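PDB 3LW3: HP0420 homologue from Helicobacter felis, which is of unknown function but forms a dimer with the hotdog fold, common among enzymes acting on acyl thioesters, so it may bind such a ligand. Local coordinates for residues Leu22-Ala28 and Gly62-Phe66; Gly36-Val40 and Phe66-Ala71; Asn76-Met82 and Asp127-Phe133. All coordinates share one frame; numbering follows the deposited sequence.

The hotdog fold wraps a curved antiparallel sheet round one long helix, here 57-72, and all three contacts lie around it. Contact 1 packs the loop ahead of the first strand on it, contact 2 lays strand 37-42 along it, and contact 3 pairs the two strands that pass another side. Contacts 1 and 2 share F66, with centres about 11 Å apart, and join where A28 CB meets V40 CG2 at 3.5 Å. Contact 3 has its centre about 16 Å from that of contact 1 and 12 Å from that of contact 2; I79 packs on S65 and L69, and F128 on S65 and A68. H56 of the second subunit packs on F66, L22 and C27, its V84 on M82.

Contact 1. Residues Leu22-Ala28 and Gly62-Phe66; sequences LDQNLCA and GAASF
F66 reaches out from helix 57-72 into the loop 22-28, and C27 meets it at the root of its side chain. CB of F66 lies 3.6 Å from C27 SG. The sulfur stays close to CG and then to CD2, which is 3.9 Å from C27 SG, and stands obliquely to the ring, 53° off its normal as seen from the centroid, a Cys sulfur-aromatic contact. With CG of F66 anti to its backbone nitrogen (chi1 -180°), the ring is swung off the helix among loop residues. In the hotdog fold the central helix is the sausage in a bun of sheet, and here the loop leading to strand 29-34 lies against it. At CD1 of F66, L22 CD2 sits over one face of the ring at 4.0 Å. Further out, CE2 of F66 lies 3.8 Å from A28 O and 4.1 Å from Q24 CG, whose side chain runs roughly at right angles to that of F66. The amide of Q24 is occupied elsewhere, by E13 and the backbone nitrogen of L30. One turn back along the helix, A63 CB meets A28 CB at 3.9 Å, while H56 of the second subunit packs on L22 and C27.

Contact 2. Residues Gly36-Val40 and Phe66-Ala71; sequences GKATV and FAALCA
A38 points its methyl from the strand toward the helix, where its CB lies 3.6 Å from each of C70 CB, A71 N and A67 O, a fit that small side chains on both partners make possible. C70 turns its sulfur to the side of its own backbone nitrogen (chi1 -67°), leaving CB as the atom that meets A38. Two residues along the strand, V40 has a chi1 of -49°, which carries CG1 beside the backbone nitrogen, where it touches both F66 CD2, at 3.8 Å, and the A67 backbone, while CG2 lies between the nitrogen and the carbonyl carbon and meets A67 CB at 4.2 Å. Just before the strand, one water accepts from G36 N at 2.8 Å and donates to A71 O at 3.0 Å, bridging the turn and the helix. The axes of strand 37-40 and helix 66-71 approach to 6.4 Å, and their directions differ by 148°, a skewed antiparallel course. Around them, strand 29-34 packs on A38 and V40 through F33 and L30, strand 96-105 meets V40 and A71 through F98 and A100, and I112 of strand 109-118 lies against A68 and A71 of the helix.

Contact 3. Residues Asn76-Met82 and Asp127-Phe133; sequences NSLISSM and DFEILVF
L78 and L131 form the hydrogen-bonded pair at the heart of this antiparallel ladder, each giving its N-H and its C=O to the other. L78 N donates to L131 O at 2.9 Å, and L131 N returns the bond to L78 O at 2.8 Å. Two residues on, at the end of the ladder, F133 N reaches N76 O at 2.9 Å. In the opposite direction, past I79, the register slips by one residue: S80 and S81 both face E129, a classic beta bulge. E129 O accepts from S80 N at 2.9 Å, the donor tilted 29° from the carbonyl plane, while E129 N gives an almost straight bond (177°) to S81 O at 2.9 Å. The hydroxyl of S80 lies near E129 O as well, a long and weak approach.

The face with S77, I79, M82, F128 and I130 is turned to helix 57-72. There M82 and F128 lie side by side: chi1 of 69° carries M82 SD beside CE1 of the ring, and the bend at chi3 turns CE back to CE1 and CD1, with SD 4.9 Å from the F128 ring centroid in an oblique Met-aromatic contact. The other face has apolar contacts too, L78 CD1 meeting F133 CE1 at 3.5 Å, their side chains crossing at about a right angle.

S81 and M82 also enter an antiparallel ladder with a strand of the second subunit, so the sheet continues across the interface. Because E129 O takes S80 N and E129 N gives to S81 O, the extra residue is accommodated without losing the pairing, while polar side-chain ends are satisfied outside it: S77 OG by K74 O, D127 OD1 by a salt bridge to R113, and E129 OE1 by T111 OG1.

Contact 1. Residues Leu22-Ala28 and Gly62-Phe66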
loop_
_atom_site.group_PDB
_atom_site.type_symbol
_atom_site.label_atom_id
_atom_site.label_comp_id
_atom_site.label_asym_id
_atom_site.label_seq_id
_atom_site.Cartn_x
_atom_site.Cartn_y
_atom_site.Cartn_z
ATOM N N LEU B 22 -9.865 8.346 5.309
ATOM C CA LEU B 22 -9.738 6.913 5.038
ATOM C C LEU B 22 -10.920 6.065 5.531
ATOM O O LEU B 22 -11.300 6.086 6.723
ATOM C CB LEU B 22 -8.424 6.366 5.615
ATOM C CG LEU B 22 -7.967 4.986 5.095
ATOM C CD1 LEU B 22 -8.252 4.716 3.607
ATOM C CD2 LEU B 22 -6.490 4.815 5.307
ATOM N N ASP B 23 -11.514 5.325 4.605
ATOM C CA ASP B 23 -12.577 4.364 4.961
ATOM C C ASP B 23 -11.932 3.074 5.443
ATOM O O ASP B 23 -11.363 2.314 4.640
ATOM C CB ASP B 23 -13.467 4.119 3.753
ATOM C CG ASP B 23 -14.613 3.187 4.036
ATOM O OD1 ASP B 23 -14.730 2.689 5.188
ATOM O OD2 ASP B 23 -15.403 2.950 3.072
ATOM N N GLN B 24 -12.001 2.836 6.757
ATOM C CA GLN B 24 -11.406 1.635 7.314
ATOM C C GLN B 24 -11.883 0.333 6.666
ATOM O O GLN B 24 -11.134 -0.669 6.668
ATOM C CB GLN B 24 -11.553 1.552 8.824
ATOM C CG GLN B 24 -10.627 2.545 9.533
ATOM C CD GLN B 24 -10.752 2.536 11.050
ATOM O OE1 GLN B 24 -11.008 1.497 11.668
ATOM N NE2 GLN B 24 -10.555 3.706 11.661
ATOM N N ASN B 25 -13.117 0.344 6.127
ATOM C CA ASN B 25 -13.669 -0.815 5.421
ATOM C C ASN B 25 -12.827 -1.209 4.199
ATOM O O ASN B 25 -12.874 -2.366 3.781
ATOM C CB ASN B 25 -15.117 -0.559 4.985
ATOM C CG ASN B 25 -16.091 -0.643 6.151
ATOM O OD1 ASN B 25 -15.759 -1.183 7.218
ATOM N ND2 ASN B 25 -17.312 -0.115 5.967
ATOM N N LEU B 26 -12.046 -0.264 3.651
ATOM C CA LEU B 26 -11.223 -0.527 2.466
ATOM C C LEU B 26 -9.760 -0.755 2.865
ATOM O O LEU B 26 -8.893 -1.022 1.998
ATOM C CB LEU B 26 -11.286 0.617 1.439
ATOM C CG LEU B 26 -12.585 1.417 1.177
ATOM C CD1 LEU B 26 -12.550 2.259 -0.106
ATOM C CD2 LEU B 26 -13.807 0.608 1.197
ATOM N N CYS B 27 -9.457 -0.685 4.166
ATOM C CA CYS B 27 -8.033 -0.746 4.570
ATOM C C CYS B 27 -7.777 -1.778 5.670
ATOM O O CYS B 27 -7.281 -2.886 5.414
ATOM C CB CYS B 27 -7.566 0.635 5.012
ATOM S SG CYS B 27 -5.819 0.695 5.452
ATOM N N ALA B 28 -8.155 -1.415 6.892
ATOM C CA ALA B 28 -7.942 -2.214 8.096
ATOM C C ALA B 28 -8.673 -1.498 9.230
ATOM O O ALA B 28 -8.891 -0.289 9.200
ATOM C CB ALA B 28 -6.443 -2.339 8.438
ATOM N N GLY B 62 -1.191 -1.522 2.123
ATOM C CA GLY B 62 -2.117 -0.437 2.487
ATOM C C GLY B 62 -2.419 -0.505 3.986
ATOM O O GLY B 62 -2.352 0.499 4.674
ATOM N N ALA B 63 -2.688 -1.716 4.503
ATOM C CA ALA B 63 -2.942 -1.882 5.945
ATOM C C ALA B 63 -1.686 -1.483 6.772
ATOM O O ALA B 63 -1.784 -0.750 7.771
ATOM C CB ALA B 63 -3.345 -3.315 6.233
ATOM N N ALA B 64 -0.509 -1.947 6.322
ATOM C CA ALA B 64 0.760 -1.661 7.004
ATOM C C ALA B 64 0.995 -0.149 7.017
ATOM O O ALA B 64 1.387 0.444 8.040
ATOM C CB ALA B 64 1.885 -2.360 6.305
ATOM N N SER B 65 0.714 0.486 5.889
ATOM C CA SER B 65 0.867 1.945 5.711
ATOM C C SER B 65 0.025 2.750 6.720
ATOM O O SER B 65 0.509 3.679 7.371
ATOM C CB SER B 65 0.502 2.362 4.261
ATOM O OG SER B 65 1.423 1.845 3.312
ATOM N N PHE B 66 -1.238 2.370 6.842
ATOM C CA PHE B 66 -2.130 2.964 7.798
ATOM C C PHE B 66 -1.596 2.778 9.205
ATOM O O PHE B 66 -1.523 3.764 9.951
ATOM C CB PHE B 66 -3.516 2.372 7.624
ATOM C CG PHE B 66 -4.551 2.916 8.563
ATOM C CD1 PHE B 66 -4.650 4.282 8.845
ATOM C CD2 PHE B 66 -5.502 2.060 9.095
ATOM C CE1 PHE B 66 -5.641 4.764 9.705
ATOM C CE2 PHE B 66 -6.504 2.513 9.920
ATOM C CZ PHE B 66 -6.564 3.879 10.266
#

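Contact 2. Residues Gly36-Val40 and Phe66-Ala71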
loop_
_atom_site.group_PDB
_atom_site.type_symbol
_atom_site.label_atom_id
_atom_site.label_comp_id
_atom_site.label_asym_id
_atom_site.label_seq_id
_atom_site.Cartn_x
_atom_site.Cartn_y
_atom_site.Cartn_z
ATOM N N GLY B 36 3.956 6.109 20.433
ATOM C CA GLY B 36 4.885 5.752 19.364
ATOM C C GLY B 36 4.538 4.420 18.656
ATOM O O GLY B 36 5.370 3.906 17.890
ATOM N N LYS B 37 3.357 3.860 18.935
ATOM C CA LYS B 37 2.900 2.586 18.332
ATOM C C LYS B 37 1.462 2.701 17.827
ATOM O O LYS B 37 0.693 3.589 18.229
ATOM C CB LYS B 37 2.921 1.461 19.364
ATOM C CG LYS B 37 4.278 1.234 20.009
ATOM C CD LYS B 37 4.188 0.218 21.144
ATOM C CE LYS B 37 5.540 0.080 21.887
ATOM N NZ LYS B 37 5.389 -0.756 23.138
ATOM N N ALA B 38 1.079 1.723 17.009
ATOM C CA ALA B 38 -0.316 1.513 16.613
ATOM C C ALA B 38 -0.485 0.086 16.159
ATOM O O ALA B 38 0.465 -0.550 15.659
ATOM C CB ALA B 38 -0.703 2.450 15.503
ATOM N N THR B 39 -1.712 -0.397 16.287
ATOM C CA THR B 39 -2.082 -1.723 15.738
ATOM C C THR B 39 -3.357 -1.555 14.945
ATOM O O THR B 39 -4.307 -0.925 15.408
ATOM C CB THR B 39 -2.319 -2.760 16.846
ATOM O OG1 THR B 39 -1.115 -3.010 17.557
ATOM C CG2 THR B 39 -2.794 -4.051 16.309
ATOM N N VAL B 40 -3.374 -2.112 13.742
ATOM C CA VAL B 40 -4.605 -2.253 12.963
ATOM C C VAL B 40 -4.788 -3.717 12.627
ATOM O O VAL B 40 -3.799 -4.508 12.605
ATOM C CB VAL B 40 -4.590 -1.379 11.686
ATOM C CG1 VAL B 40 -4.169 0.066 12.013
ATOM C CG2 VAL B 40 -3.701 -1.981 10.598
ATOM N N PHE B 66 -1.238 2.370 6.842
ATOM C CA PHE B 66 -2.130 2.964 7.798
ATOM C C PHE B 66 -1.596 2.778 9.205
ATOM O O PHE B 66 -1.523 3.764 9.951
ATOM C CB PHE B 66 -3.516 2.372 7.624
ATOM C CG PHE B 66 -4.551 2.916 8.563
ATOM C CD1 PHE B 66 -4.650 4.282 8.845
ATOM C CD2 PHE B 66 -5.502 2.060 9.095
ATOM C CE1 PHE B 66 -5.641 4.764 9.705
ATOM C CE2 PHE B 66 -6.504 2.513 9.920
ATOM C CZ PHE B 66 -6.564 3.879 10.266
ATOM N N ALA B 67 -1.210 1.554 9.593
ATOM C CA ALA B 67 -0.582 1.341 10.942
ATOM C C ALA B 67 0.600 2.326 11.169
ATOM O O ALA B 67 0.702 2.985 12.226
ATOM C CB ALA B 67 -0.046 -0.079 11.137
ATOM N N ALA B 68 1.490 2.374 10.175
ATOM C CA ALA B 68 2.689 3.236 10.233
ATOM C C ALA B 68 2.284 4.703 10.497
ATOM O O ALA B 68 2.797 5.333 11.409
ATOM C CB ALA B 68 3.480 3.110 8.949
ATOM N N LEU B 69 1.343 5.237 9.718
ATOM C CA LEU B 69 0.871 6.629 9.901
ATOM C C LEU B 69 0.270 6.822 11.300
ATOM O O LEU B 69 0.521 7.832 11.938
ATOM C CB LEU B 69 -0.097 7.023 8.787
ATOM C CG LEU B 69 0.617 7.252 7.450
ATOM C CD1 LEU B 69 -0.304 7.239 6.166
ATOM C CD2 LEU B 69 1.371 8.584 7.548
ATOM N N CYS B 70 -0.508 5.853 11.783
ATOM C CA CYS B 70 -1.111 5.961 13.108
ATOM C C CYS B 70 -0.103 5.953 14.276
ATOM O O CYS B 70 -0.345 6.572 15.326
ATOM C CB CYS B 70 -2.143 4.860 13.313
ATOM S SG CYS B 70 -3.591 4.999 12.284
ATOM N N ALA B 71 1.023 5.289 14.106
ATOM C CA ALA B 71 2.042 5.246 15.148
ATOM C C ALA B 71 2.627 6.636 15.426
ATOM O O ALA B 71 2.955 6.946 16.577
ATOM C CB ALA B 71 3.205 4.276 14.729
HETATM O O HOH W 1 2.440 8.158 19.258
#

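Contact 3. Residues Asn76-Met82 and Asp127-Phe133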
loop_
_atom_site.group_PDB
_atom_site.type_symbol
_atom_site.label_atom_id
_atom_site.label_comp_id
_atom_site.label_asym_id
_atom_site.label_seq_id
_atom_site.Cartn_x
_atom_site.Cartn_y
_atom_site.Cartn_z
ATOM N N ASN B 76 0.007 16.779 9.285
ATOM C CA ASN B 76 0.508 16.979 7.934
ATOM C C ASN B 76 1.643 16.015 7.598
ATOM O O ASN B 76 2.754 16.429 7.363
ATOM C CB ASN B 76 0.958 18.433 7.781
ATOM C CG ASN B 76 -0.176 19.431 8.056
ATOM O OD1 ASN B 76 -1.291 19.266 7.547
ATOM N ND2 ASN B 76 0.103 20.471 8.878
ATOM N N SER B 77 1.337 14.725 7.532
ATOM C CA SER B 77 2.369 13.720 7.273
ATOM C C SER B 77 2.069 12.904 6.014
ATOM O O SER B 77 0.890 12.676 5.672
ATOM C CB SER B 77 2.544 12.797 8.484
ATOM O OG SER B 77 1.379 12.011 8.756
ATOM N N LEU B 78 3.135 12.459 5.357
ATOM C CA LEU B 78 3.078 11.636 4.149
ATOM C C LEU B 78 4.074 10.513 4.269
ATOM O O LEU B 78 5.212 10.716 4.694
ATOM C CB LEU B 78 3.499 12.442 2.909
ATOM C CG LEU B 78 2.571 13.536 2.404
ATOM C CD1 LEU B 78 3.242 14.336 1.280
ATOM C CD2 LEU B 78 1.257 12.969 1.915
ATOM N N ILE B 79 3.696 9.339 3.778
ATOM C CA ILE B 79 4.691 8.306 3.535
ATOM C C ILE B 79 5.505 8.660 2.289
ATOM O O ILE B 79 4.949 8.861 1.199
ATOM C CB ILE B 79 4.024 6.899 3.357
ATOM C CG1 ILE B 79 3.281 6.492 4.655
ATOM C CG2 ILE B 79 5.058 5.889 2.893
ATOM C CD1 ILE B 79 2.427 5.272 4.470
ATOM N N SER B 80 6.814 8.732 2.467
ATOM C CA SER B 80 7.753 9.054 1.374
ATOM C C SER B 80 8.426 7.842 0.739
ATOM O O SER B 80 8.837 7.885 -0.436
ATOM C CB SER B 80 8.838 10.043 1.847
ATOM O OG SER B 80 9.498 9.549 2.998
ATOM N N SER B 81 8.586 6.765 1.506
ATOM C CA SER B 81 9.225 5.557 0.974
ATOM C C SER B 81 8.988 4.391 1.903
ATOM O O SER B 81 8.598 4.567 3.065
ATOM C CB SER B 81 10.720 5.748 0.726
ATOM O OG SER B 81 11.408 5.874 1.932
ATOM N N MET B 82 9.193 3.201 1.374
ATOM C CA MET B 82 9.086 1.993 2.172
ATOM C C MET B 82 9.906 0.874 1.582
ATOM O O MET B 82 10.164 0.839 0.379
ATOM C CB MET B 82 7.614 1.546 2.230
ATOM C CG MET B 82 7.081 1.035 0.891
ATOM S SD MET B 82 5.286 0.748 0.891
ATOM C CE MET B 82 4.603 2.368 1.100
ATOM N N ASP B 127 9.768 -1.366 6.782
ATOM C CA ASP B 127 10.124 -0.043 7.320
ATOM C C ASP B 127 9.543 1.054 6.423
ATOM O O ASP B 127 9.681 0.989 5.188
ATOM C CB ASP B 127 11.645 0.108 7.446
ATOM C CG ASP B 127 12.212 -0.828 8.494
ATOM O OD1 ASP B 127 11.717 -0.794 9.626
ATOM O OD2 ASP B 127 13.105 -1.655 8.198
ATOM N N PHE B 128 8.873 2.025 7.028
ATOM C CA PHE B 128 8.243 3.129 6.309
ATOM C C PHE B 128 8.945 4.425 6.712
ATOM O O PHE B 128 9.251 4.620 7.882
ATOM C CB PHE B 128 6.759 3.239 6.673
ATOM C CG PHE B 128 5.964 2.042 6.230
ATOM C CD1 PHE B 128 5.224 2.091 5.073
ATOM C CD2 PHE B 128 6.045 0.837 6.951
ATOM C CE1 PHE B 128 4.540 0.956 4.631
ATOM C CE2 PHE B 128 5.368 -0.286 6.535
ATOM C CZ PHE B 128 4.642 -0.236 5.349
ATOM N N GLU B 129 9.165 5.308 5.762
ATOM C CA GLU B 129 9.727 6.613 6.072
ATOM C C GLU B 129 8.559 7.580 5.901
ATOM O O GLU B 129 7.814 7.495 4.900
ATOM C CB GLU B 129 10.873 6.978 5.133
ATOM C CG GLU B 129 11.928 5.887 4.996
ATOM C CD GLU B 129 12.722 5.638 6.256
ATOM O OE1 GLU B 129 12.885 6.618 7.020
ATOM O OE2 GLU B 129 13.183 4.465 6.486
ATOM N N ILE B 130 8.384 8.475 6.881
ATOM C CA ILE B 130 7.300 9.417 6.893
ATOM C C ILE B 130 7.849 10.816 7.002
ATOM O O ILE B 130 8.725 11.041 7.823
ATOM C CB ILE B 130 6.281 9.136 8.040
ATOM C CG1 ILE B 130 5.613 7.737 7.851
ATOM C CG2 ILE B 130 5.298 10.295 8.143
ATOM C CD1 ILE B 130 4.795 7.274 9.043
ATOM N N LEU B 131 7.376 11.725 6.145
ATOM C CA LEU B 131 7.765 13.151 6.193
ATOM C C LEU B 131 6.655 13.996 6.851
ATOM O O LEU B 131 5.452 13.753 6.622
ATOM C CB LEU B 131 8.049 13.706 4.794
ATOM C CG LEU B 131 9.126 13.057 3.929
ATOM C CD1 LEU B 131 9.320 13.851 2.643
ATOM C CD2 LEU B 131 10.454 12.868 4.689
ATOM N N VAL B 132 7.048 14.991 7.651
ATOM C CA VAL B 132 6.069 15.837 8.307
ATOM C C VAL B 132 6.307 17.254 7.832
ATOM O O VAL B 132 7.439 17.707 7.805
ATOM C CB VAL B 132 6.171 15.747 9.832
ATOM C CG1 VAL B 132 5.194 16.703 10.481
ATOM C CG2 VAL B 132 5.902 14.302 10.306
ATOM N N PHE B 133 5.241 17.923 7.417
ATOM C CA PHE B 133 5.302 19.298 6.914
ATOM C C PHE B 133 4.651 20.280 7.874
ATOM O O PHE B 133 3.773 19.897 8.660
ATOM C CB PHE B 133 4.570 19.382 5.584
ATOM C CG PHE B 133 5.030 18.369 4.608
ATOM C CD1 PHE B 133 4.511 17.083 4.644
ATOM C CD2 PHE B 133 6.018 18.681 3.693
ATOM C CE1 PHE B 133 4.971 16.118 3.752
ATOM C CE2 PHE B 133 6.488 17.734 2.792
ATOM C CZ PHE B 133 5.955 16.444 2.811
#